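Long-range contacts in bile salt hydrolase/transferase (Clostridium perfringens, PDB 2BJF), which hydrolyses the amide bond of glycine- and taurine-conjugated bile salts, releasing free bile acids, and also works as a bile acid amine N-acyltransferase: residues N296-A301 with T322-H327; S273-Y278 with N292-N297; V87-E92 with A126-I131. All coordinates share one frame; numbering follows the deposited sequence. Where two conformers were deposited one is given.

Overall arrangement
Interaction 2 (273-278 with 292-297) is the buried one of the three, while interactions 1 and 3 are partly buried. Interactions 1 and 2 belong together: they share N296 and N297, their centres lie 12 Å apart, and both reach the sheet that holds strands 275-283, 288-293 and 300-303. Both also touch the second subunit. Interaction 3 sits on the opposite side of the chain's centre from interaction 1, about 40 Å away between centres, and no other chain of the assembly touches its segments. Chemistry follows place. Interaction 1 is almost wholly polar, interaction 2 adds a leucine-on-tyrosine contact, and interaction 3 mixes a backbone bridge with polar and apolar side-chain contacts.

Interaction 1 (N296-A301 with T322-H327); sequences NNQINA and TLSINH
S324 meets N296 and Q298 through two hydrogen bonds. Its backbone N donates to OD1 of N296, at 3.0 Å. Its hydroxyl OG donates to OE1 of Q298, at 2.9 Å. OD1 of N296 has a second donor, the backbone N of Q298, at 3.2 Å. This closes an Asx turn. The N-H groups of Q298 and S324 come from opposite faces of the N296 amide, each well out of the carbonyl plane, by 62° and 69°. The N296 side chain reaches this place with CG anti to the backbone N (chi1 180°).

Beside these bonds, CD1 of L323 packs against OD1 of N297 at 3.4 Å, and the two side chains cross obliquely. A water links the segments as well. It donates to OD1 of N297, at 2.7 Å, and to the backbone O of S324, at 2.8 Å.

The second shell sets the turn in place. The backbone N of N296 bonds to OG1 of T293, and N292 ND2 bonds to the backbone O of N297. ND2 of N296 makes a weak bond to OD1 of N320. Further along both segments, N300, A301, N326 and H327 pair in parallel with a strand of the second subunit, and N300 OD1 bonds to N326 of that subunit.

The contact across the segments is held mainly by polar groups, and N296 and Q298 are buried. One donor to N296 OD1 closes the turn, and the other, S324 N, ties in the C-terminal segment. Together they satisfy a buried carboxamide oxygen and fix its orientation.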
loop_
_atom_site.group_PDB
_atom_site.type_symbol
_atom_site.label_atom_id
_atom_site.label_comp_id
_atom_site.label_asym_id
_atom_site.label_seq_id
_atom_site.Cartn_x
_atom_site.Cartn_y
_atom_site.Cartn_z
ATOM N N ASN A 296 3.829 -32.173 2.373
ATOM C CA ASN A 296 3.433 -32.745 3.660
ATOM C C ASN A 296 3.645 -31.769 4.811
ATOM O O ASN A 296 4.779 -31.520 5.223
ATOM C CB ASN A 296 4.198 -34.049 3.928
ATOM C CG ASN A 296 3.824 -34.692 5.260
ATOM O OD1 ASN A 296 2.766 -34.417 5.828
ATOM N ND2 ASN A 296 4.696 -35.563 5.758
ATOM N N ASN A 297 2.547 -31.239 5.341
ATOM C CA ASN A 297 2.624 -30.226 6.389
ATOM C C ASN A 297 2.855 -30.754 7.806
ATOM O O ASN A 297 3.106 -29.962 8.719
ATOM C CB ASN A 297 1.407 -29.291 6.342
ATOM C CG ASN A 297 0.101 -29.999 6.656
ATOM O OD1 ASN A 297 -0.056 -31.194 6.402
ATOM N ND2 ASN A 297 -0.853 -29.253 7.198
ATOM N N GLN A 298 2.786 -32.073 8.003
ATOM C CA GLN A 298 3.137 -32.623 9.314
ATOM C C GLN A 298 4.619 -32.404 9.602
ATOM O O GLN A 298 5.476 -32.672 8.755
ATOM C CB GLN A 298 2.787 -34.109 9.474
ATOM C CG GLN A 298 2.972 -34.559 10.933
ATOM C CD GLN A 298 2.837 -36.052 11.175
ATOM O OE1 GLN A 298 3.149 -36.880 10.317
ATOM N NE2 GLN A 298 2.393 -36.403 12.375
ATOM N N ILE A 299 4.898 -31.906 10.802
ATOM C CA ILE A 299 6.261 -31.655 11.252
ATOM C C ILE A 299 6.977 -32.974 11.547
ATOM O O ILE A 299 6.465 -33.822 12.280
ATOM C CB ILE A 299 6.276 -30.719 12.489
ATOM C CG1 ILE A 299 5.774 -29.321 12.099
ATOM C CG2 ILE A 299 7.676 -30.644 13.111
ATOM C CD1 ILE A 299 5.334 -28.464 13.271
ATOM N N ASN A 300 8.153 -33.137 10.943
ATOM C CA ASN A 300 9.025 -34.284 11.187
ATOM C C ASN A 300 10.217 -33.866 12.037
ATOM O O ASN A 300 10.718 -32.752 11.895
ATOM C CB ASN A 300 9.529 -34.864 9.867
ATOM C CG ASN A 300 8.412 -35.131 8.884
ATOM O OD1 ASN A 300 7.635 -36.067 9.048
ATOM N ND2 ASN A 300 8.326 -34.302 7.852
ATOM N N ALA A 301 10.668 -34.762 12.910
ATOM C CA ALA A 301 11.762 -34.461 13.830
ATOM C C ALA A 301 12.920 -35.442 13.694
ATOM O O ALA A 301 12.720 -36.657 13.695
ATOM C CB ALA A 301 11.255 -34.443 15.266
ATOM N N THR A 322 5.334 -36.726 1.328
ATOM C CA THR A 322 4.110 -37.516 1.233
ATOM C C THR A 322 3.189 -37.114 2.379
ATOM O O THR A 322 3.512 -37.335 3.548
ATOM C CB THR A 322 4.409 -39.032 1.284
ATOM O OG1 THR A 322 5.383 -39.360 0.285
ATOM C CG2 THR A 322 3.143 -39.847 1.030
ATOM N N LEU A 323 2.051 -36.515 2.034
ATOM C CA LEU A 323 1.123 -35.966 3.026
ATOM C C LEU A 323 0.709 -37.006 4.068
ATOM O O LEU A 323 0.247 -38.098 3.725
ATOM C CB LEU A 323 -0.108 -35.351 2.343
ATOM C CG LEU A 323 -1.159 -34.645 3.214
ATOM C CD1 LEU A 323 -0.565 -33.474 3.989
ATOM C CD2 LEU A 323 -2.334 -34.181 2.364
ATOM N N SER A 324 0.900 -36.653 5.338
ATOM C CA SER A 324 0.556 -37.526 6.455
ATOM C C SER A 324 -0.713 -37.042 7.147
ATOM O O SER A 324 -0.725 -35.985 7.787
ATOM C CB SER A 324 1.715 -37.613 7.451
ATOM O OG SER A 324 1.375 -38.421 8.567
ATOM N N ILE A 325 -1.776 -37.830 7.008
ATOM C CA ILE A 325 -3.087 -37.497 7.559
ATOM C C ILE A 325 -3.415 -38.425 8.727
ATOM O O ILE A 325 -3.154 -39.629 8.667
ATOM C CB ILE A 325 -4.195 -37.593 6.471
ATOM C CG1 ILE A 325 -3.942 -36.568 5.357
ATOM C CG2 ILE A 325 -5.591 -37.396 7.078
ATOM C CD1 ILE A 325 -4.776 -36.785 4.098
ATOM N N ASN A 326 -3.967 -37.851 9.793
ATOM C CA ASN A 326 -4.482 -38.637 10.904
ATOM C C ASN A 326 -5.943 -38.997 10.652
ATOM O O ASN A 326 -6.827 -38.140 10.733
ATOM C CB ASN A 326 -4.330 -37.884 12.231
ATOM C CG ASN A 326 -4.936 -38.638 13.405
ATOM O OD1 ASN A 326 -4.742 -39.846 13.553
ATOM N ND2 ASN A 326 -5.675 -37.924 14.247
ATOM N N HIS A 327 -6.183 -40.264 10.329
ATOM C CA HIS A 327 -7.536 -40.746 10.076
ATOM C C HIS A 327 -8.204 -41.131 11.389
ATOM O O HIS A 327 -7.809 -42.094 12.050
ATOM C CB HIS A 327 -7.521 -41.900 9.073
ATOM C CG HIS A 327 -6.983 -41.514 7.730
ATOM N ND1 HIS A 327 -7.750 -40.882 6.776
ATOM C CD2 HIS A 327 -5.748 -41.651 7.190
ATOM C CE1 HIS A 327 -7.014 -40.655 5.701
ATOM N NE2 HIS A 327 -5.797 -41.113 5.928
HETATM O O HOH W 1 -1.035 -33.237 7.878
#

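Interaction 2 (S273-Y278 with N292-N297)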
loop_
_atom_site.group_PDB
_atom_site.type_symbol
_atom_site.label_atom_id
_atom_site.label_comp_id
_atom_site.label_asym_id
_atom_site.label_seq_id
_atom_site.Cartn_x
_atom_site.Cartn_y
_atom_site.Cartn_z
ATOM N N SER A 273 6.389 -22.001 -10.955
ATOM C CA SER A 273 5.895 -21.516 -9.671
ATOM C C SER A 273 6.958 -21.610 -8.581
ATOM O O SER A 273 7.459 -22.697 -8.273
ATOM C CB SER A 273 4.629 -22.268 -9.249
ATOM O OG SER A 273 3.535 -21.911 -10.073
ATOM N N ASP A 274 7.304 -20.457 -8.018
ATOM C CA ASP A 274 8.190 -20.378 -6.866
ATOM C C ASP A 274 7.382 -20.759 -5.627
ATOM O O ASP A 274 6.308 -20.200 -5.386
ATOM C CB ASP A 274 8.747 -18.956 -6.737
ATOM C CG ASP A 274 10.064 -18.894 -5.978
ATOM O OD1 ASP A 274 10.539 -19.933 -5.473
ATOM O OD2 ASP A 274 10.630 -17.784 -5.885
ATOM N N LEU A 275 7.890 -21.723 -4.861
ATOM C CA LEU A 275 7.177 -22.255 -3.696
ATOM C C LEU A 275 8.041 -22.221 -2.448
ATOM O O LEU A 275 9.266 -22.299 -2.537
ATOM C CB LEU A 275 6.768 -23.719 -3.929
ATOM C CG LEU A 275 6.184 -24.219 -5.251
ATOM C CD1 LEU A 275 5.907 -25.716 -5.172
ATOM C CD2 LEU A 275 4.922 -23.468 -5.607
ATOM N N THR A 276 7.401 -22.126 -1.284
ATOM C CA THR A 276 8.065 -22.476 -0.033
ATOM C C THR A 276 8.097 -24.002 0.004
ATOM O O THR A 276 7.121 -24.650 0.406
ATOM C CB THR A 276 7.355 -21.880 1.198
ATOM O OG1 THR A 276 7.415 -20.450 1.126
ATOM C CG2 THR A 276 8.025 -22.341 2.494
ATOM N N GLN A 277 9.220 -24.564 -0.438
ATOM C CA GLN A 277 9.379 -26.013 -0.571
ATOM C C GLN A 277 9.368 -26.714 0.783
ATOM O O GLN A 277 8.759 -27.776 0.932
ATOM C CB GLN A 277 10.666 -26.351 -1.332
ATOM C CG GLN A 277 10.717 -25.823 -2.766
ATOM C CD GLN A 277 9.917 -26.651 -3.767
ATOM O OE1 GLN A 277 9.692 -26.218 -4.897
ATOM N NE2 GLN A 277 9.493 -27.845 -3.363
ATOM N N TYR A 278 10.048 -26.116 1.758
ATOM C CA TYR A 278 10.060 -26.621 3.131
ATOM C C TYR A 278 10.236 -25.507 4.159
ATOM O O TYR A 278 10.684 -24.402 3.833
ATOM C CB TYR A 278 11.100 -27.745 3.329
ATOM C CG TYR A 278 12.558 -27.327 3.335
ATOM C CD1 TYR A 278 13.159 -26.821 4.491
ATOM C CD2 TYR A 278 13.347 -27.482 2.199
ATOM C CE1 TYR A 278 14.502 -26.453 4.502
ATOM C CE2 TYR A 278 14.693 -27.125 2.203
ATOM C CZ TYR A 278 15.259 -26.605 3.353
ATOM O OH TYR A 278 16.589 -26.250 3.353
ATOM N N ASN A 292 8.734 -29.341 7.961
ATOM C CA ASN A 292 7.681 -29.870 7.101
ATOM C C ASN A 292 7.924 -29.415 5.663
ATOM O O ASN A 292 8.878 -28.676 5.401
ATOM C CB ASN A 292 6.279 -29.507 7.616
ATOM C CG ASN A 292 5.988 -28.009 7.581
ATOM O OD1 ASN A 292 6.771 -27.208 7.066
ATOM N ND2 ASN A 292 4.840 -27.630 8.134
ATOM N N THR A 293 7.086 -29.868 4.736
ATOM C CA THR A 293 7.282 -29.564 3.322
ATOM C C THR A 293 6.002 -29.041 2.679
ATOM O O THR A 293 4.925 -29.108 3.280
ATOM C CB THR A 293 7.789 -30.796 2.534
ATOM O OG1 THR A 293 6.796 -31.829 2.559
ATOM C CG2 THR A 293 9.088 -31.325 3.132
ATOM N N TYR A 294 6.124 -28.529 1.455
ATOM C CA TYR A 294 4.963 -28.057 0.703
ATOM C C TYR A 294 3.929 -29.174 0.540
ATOM O O TYR A 294 2.723 -28.942 0.667
ATOM C CB TYR A 294 5.377 -27.507 -0.669
ATOM C CG TYR A 294 4.307 -26.646 -1.298
ATOM C CD1 TYR A 294 4.298 -25.265 -1.101
ATOM C CD2 TYR A 294 3.288 -27.210 -2.069
ATOM C CE1 TYR A 294 3.307 -24.464 -1.661
ATOM C CE2 TYR A 294 2.291 -26.418 -2.632
ATOM C CZ TYR A 294 2.309 -25.047 -2.422
ATOM O OH TYR A 294 1.331 -24.253 -2.972
ATOM N N GLU A 295 4.419 -30.383 0.278
ATOM C CA GLU A 295 3.573 -31.548 0.033
ATOM C C GLU A 295 3.011 -32.149 1.322
ATOM O O GLU A 295 1.861 -32.591 1.352
ATOM C CB GLU A 295 4.356 -32.614 -0.738
ATOM C CG GLU A 295 4.768 -32.207 -2.155
ATOM C CD GLU A 295 6.129 -31.514 -2.233
ATOM O OE1 GLU A 295 6.692 -31.111 -1.189
ATOM O OE2 GLU A 295 6.640 -31.377 -3.363
ATOM N N ASN A 296 3.829 -32.173 2.373
ATOM C CA ASN A 296 3.433 -32.745 3.660
ATOM C C ASN A 296 3.645 -31.769 4.811
ATOM O O ASN A 296 4.779 -31.520 5.223
ATOM C CB ASN A 296 4.198 -34.049 3.928
ATOM C CG ASN A 296 3.824 -34.692 5.260
ATOM O OD1 ASN A 296 2.766 -34.417 5.828
ATOM N ND2 ASN A 296 4.696 -35.563 5.758
ATOM N N ASN A 297 2.547 -31.239 5.341
ATOM C CA ASN A 297 2.624 -30.226 6.389
ATOM C C ASN A 297 2.855 -30.754 7.806
ATOM O O ASN A 297 3.106 -29.962 8.719
ATOM C CB ASN A 297 1.407 -29.291 6.342
ATOM C CG ASN A 297 0.101 -29.999 6.656
ATOM O OD1 ASN A 297 -0.056 -31.194 6.402
ATOM N ND2 ASN A 297 -0.853 -29.253 7.198
HETATM O O HOH W 2 9.265 -29.886 -1.569
#
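The Y294 ring turns one face to L275. CD1 of L275 sits over the ring centre, 4.2 Å from the centroid and 7° off the ring normal, a CH-pi contact. At the edge of the same ring, in its plane, lies the backbone O of T276, 3.3 Å from CD1 of Y294. The Y294 hydroxyl bonds to the backbone N of R263 and to E251 of the second subunit.

The backbone N of Y294 donates to O of Q277, at 2.8 Å. A water donates to OE1 of E295, at 2.9 Å, and weakly to O of Q277.

Y278 and T293 form an antiparallel, non-hydrogen-bonded pair. CB of Y278 and CG2 of T293 touch at 4.1 Å on one face of the sheet. CB of Y278 also lies 3.2 Å from the backbone O of N292.

The contact joins strands 275-283 and 288-293 at the open end of their hairpin. Strand 14-22 flanks 275-283, with M20 bonded to the backbone of Q277 and Y278 and R18, a deoxycholate-binding residue, against the Y278 side chain. Helix 249-257 of the second subunit, which carries E251, meets Y294 and stacks the ring of H254 on it.

Interaction 3 (V87-E92 with A126-I131); sequences VSYSKE and ANIVDI
S90 and V129 form a single backbone bridge. The backbone N of D130 donates to O of S90 at 2.9 Å, nearly along the C=O axis and almost straight, with an N-H...O angle of 176°. On the other side of V129, the backbone N of S90 makes a weak bond to O of I128, at 3.4 Å.

Side-chain hydrogen bonds add to the bridge. ND2 of N127 donates to OG of S90 at 2.9 Å, with the oxygen in the amide plane. The hydroxyl in turn donates to the backbone O of E92, at 2.8 Å. The S90 hydroxyl thus connects strand 126-129 to its own loop. OG lies between the backbone N and the carbonyl carbon of S90 (chi1 69°), which places it where it can bond to both N127 ND2 and E92 O. N127 ND2 also bonds to N99, and its OD1 makes a weak bond to Q158.

Packing contacts lie around the bridge. The apolar one is between I128 and Y89: CG2 of I128 touches the Y89 ring at CD1, 3.7 Å away, and the two side chains cross. CB of Y89 meets CB of D130, also at 3.7 Å. The ring and the D130 carboxylate planes are 57° apart. The tyrosine hydroxyl bonds to the backbone N of L142, and D130 OD1 bonds to N139. CG2 of V129 packs against the backbone carbon of E92.

A water joins the two segments beyond the bridge, donating to the backbone O of K91 and of D130.

D130 is the centre of an inverse gamma turn, just where strand 126-129 ends. That strand closes a beta-alpha-beta crossover from strand 98-101, through helices 105-112 and 116-123, and the 87-92 loop bridges to its end. The loop follows strand 77-82, which carries the taurine-binding N82, and the Y89 side chain lies about 8 Å from the bound deoxycholate.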
loop_
_atom_site.group_PDB
_atom_site.type_symbol
_atom_site.label_atom_id
_atom_site.label_comp_id
_atom_site.label_asym_id
_atom_site.label_seq_id
_atom_site.Cartn_x
_atom_site.Cartn_y
_atom_site.Cartn_z
ATOM N N VAL A 87 25.553 -8.996 -4.233
ATOM C CA VAL A 87 26.569 -9.982 -3.864
ATOM C C VAL A 87 27.797 -9.872 -4.775
ATOM O O VAL A 87 27.677 -9.527 -5.954
ATOM C CB VAL A 87 25.997 -11.430 -3.888
ATOM C CG1 VAL A 87 25.773 -11.919 -5.323
ATOM C CG2 VAL A 87 26.894 -12.391 -3.114
ATOM N N SER A 88 28.973 -10.153 -4.215
ATOM C CA SER A 88 30.214 -10.191 -4.987
ATOM C C SER A 88 31.236 -11.124 -4.344
ATOM O O SER A 88 31.722 -10.863 -3.242
ATOM C CB SER A 88 30.800 -8.786 -5.151
ATOM O OG SER A 88 32.048 -8.820 -5.823
ATOM N N TYR A 89 31.546 -12.214 -5.039
ATOM C CA TYR A 89 32.589 -13.138 -4.609
ATOM C C TYR A 89 33.865 -12.880 -5.402
ATOM O O TYR A 89 33.805 -12.447 -6.554
ATOM C CB TYR A 89 32.162 -14.591 -4.830
ATOM C CG TYR A 89 30.811 -14.988 -4.269
ATOM C CD1 TYR A 89 30.530 -14.872 -2.908
ATOM C CD2 TYR A 89 29.828 -15.521 -5.103
ATOM C CE1 TYR A 89 29.290 -15.253 -2.395
ATOM C CE2 TYR A 89 28.591 -15.909 -4.601
ATOM C CZ TYR A 89 28.329 -15.772 -3.250
ATOM O OH TYR A 89 27.104 -16.159 -2.757
ATOM N N SER A 90 35.014 -13.152 -4.788
ATOM C CA SER A 90 36.287 -13.108 -5.506
ATOM C C SER A 90 36.392 -14.311 -6.442
ATOM O O SER A 90 35.852 -15.382 -6.150
ATOM C CB SER A 90 37.472 -13.068 -4.534
ATOM O OG SER A 90 37.617 -14.292 -3.835
ATOM N N LYS A 91 37.077 -14.123 -7.568
ATOM C CA LYS A 91 37.244 -15.177 -8.572
ATOM C C LYS A 91 38.238 -16.246 -8.120
ATOM O O LYS A 91 38.125 -17.411 -8.503
ATOM C CB LYS A 91 37.695 -14.585 -9.911
ATOM C CG LYS A 91 36.721 -13.582 -10.526
ATOM C CD LYS A 91 37.191 -13.091 -11.898
ATOM C CE LYS A 91 38.417 -12.181 -11.812
ATOM N NZ LYS A 91 38.131 -10.872 -11.156
ATOM N N GLU A 92 39.211 -15.832 -7.312
ATOM C CA GLU A 92 40.236 -16.729 -6.780
ATOM C C GLU A 92 40.560 -16.372 -5.328
ATOM O O GLU A 92 40.067 -15.367 -4.808
ATOM C CB GLU A 92 41.502 -16.706 -7.654
ATOM C CG GLU A 92 42.059 -15.313 -7.973
ATOM C CD GLU A 92 41.355 -14.639 -9.144
ATOM O OE1 GLU A 92 41.289 -15.241 -10.237
ATOM O OE2 GLU A 92 40.873 -13.501 -8.971
ATOM N N ALA A 126 38.144 -13.162 6.889
ATOM C CA ALA A 126 37.608 -14.133 5.938
ATOM C C ALA A 126 37.256 -13.518 4.585
ATOM O O ALA A 126 37.015 -12.312 4.474
ATOM C CB ALA A 126 36.406 -14.861 6.532
ATOM N N ASN A 127 37.245 -14.368 3.561
ATOM C CA ASN A 127 36.849 -13.996 2.210
ATOM C C ASN A 127 36.125 -15.163 1.553
ATOM O O ASN A 127 36.592 -16.300 1.614
ATOM C CB ASN A 127 38.067 -13.599 1.373
ATOM C CG ASN A 127 37.716 -13.336 -0.082
ATOM O OD1 ASN A 127 37.047 -12.354 -0.406
ATOM N ND2 ASN A 127 38.167 -14.217 -0.967
ATOM N N ILE A 128 34.987 -14.880 0.928
ATOM C CA ILE A 128 34.216 -15.919 0.253
ATOM C C ILE A 128 34.545 -15.929 -1.241
ATOM O O ILE A 128 34.399 -14.916 -1.928
ATOM C CB ILE A 128 32.700 -15.786 0.536
ATOM C CG1 ILE A 128 32.455 -15.847 2.049
ATOM C CG2 ILE A 128 31.922 -16.893 -0.169
ATOM C CD1 ILE A 128 31.072 -15.422 2.494
ATOM N N VAL A 129 35.000 -17.083 -1.724
ATOM C CA VAL A 129 35.518 -17.221 -3.086
ATOM C C VAL A 129 34.613 -18.092 -3.968
ATOM O O VAL A 129 34.107 -19.125 -3.526
ATOM C CB VAL A 129 36.996 -17.737 -3.081
ATOM C CG1 VAL A 129 37.133 -19.051 -2.311
ATOM C CG2 VAL A 129 37.541 -17.871 -4.492
ATOM N N ASP A 130 34.418 -17.661 -5.213
ATOM C CA ASP A 130 33.537 -18.350 -6.157
ATOM C C ASP A 130 34.231 -19.541 -6.831
ATOM O O ASP A 130 34.425 -19.559 -8.051
ATOM C CB ASP A 130 32.998 -17.360 -7.202
ATOM C CG ASP A 130 31.759 -17.872 -7.930
ATOM O OD1 ASP A 130 31.247 -18.961 -7.588
ATOM O OD2 ASP A 130 31.289 -17.171 -8.851
ATOM N N ILE A 131 34.606 -20.529 -6.020
ATOM C CA ILE A 131 35.166 -21.785 -6.516
ATOM C C ILE A 131 34.022 -22.770 -6.756
ATOM O O ILE A 131 33.226 -23.019 -5.849
ATOM C CB ILE A 131 36.196 -22.399 -5.514
ATOM C CG1 ILE A 131 37.364 -21.436 -5.244
ATOM C CG2 ILE A 131 36.700 -23.769 -5.995
ATOM C CD1 ILE A 131 38.188 -21.035 -6.469
HETATM O O HOH W 3 36.095 -18.609 -9.832
#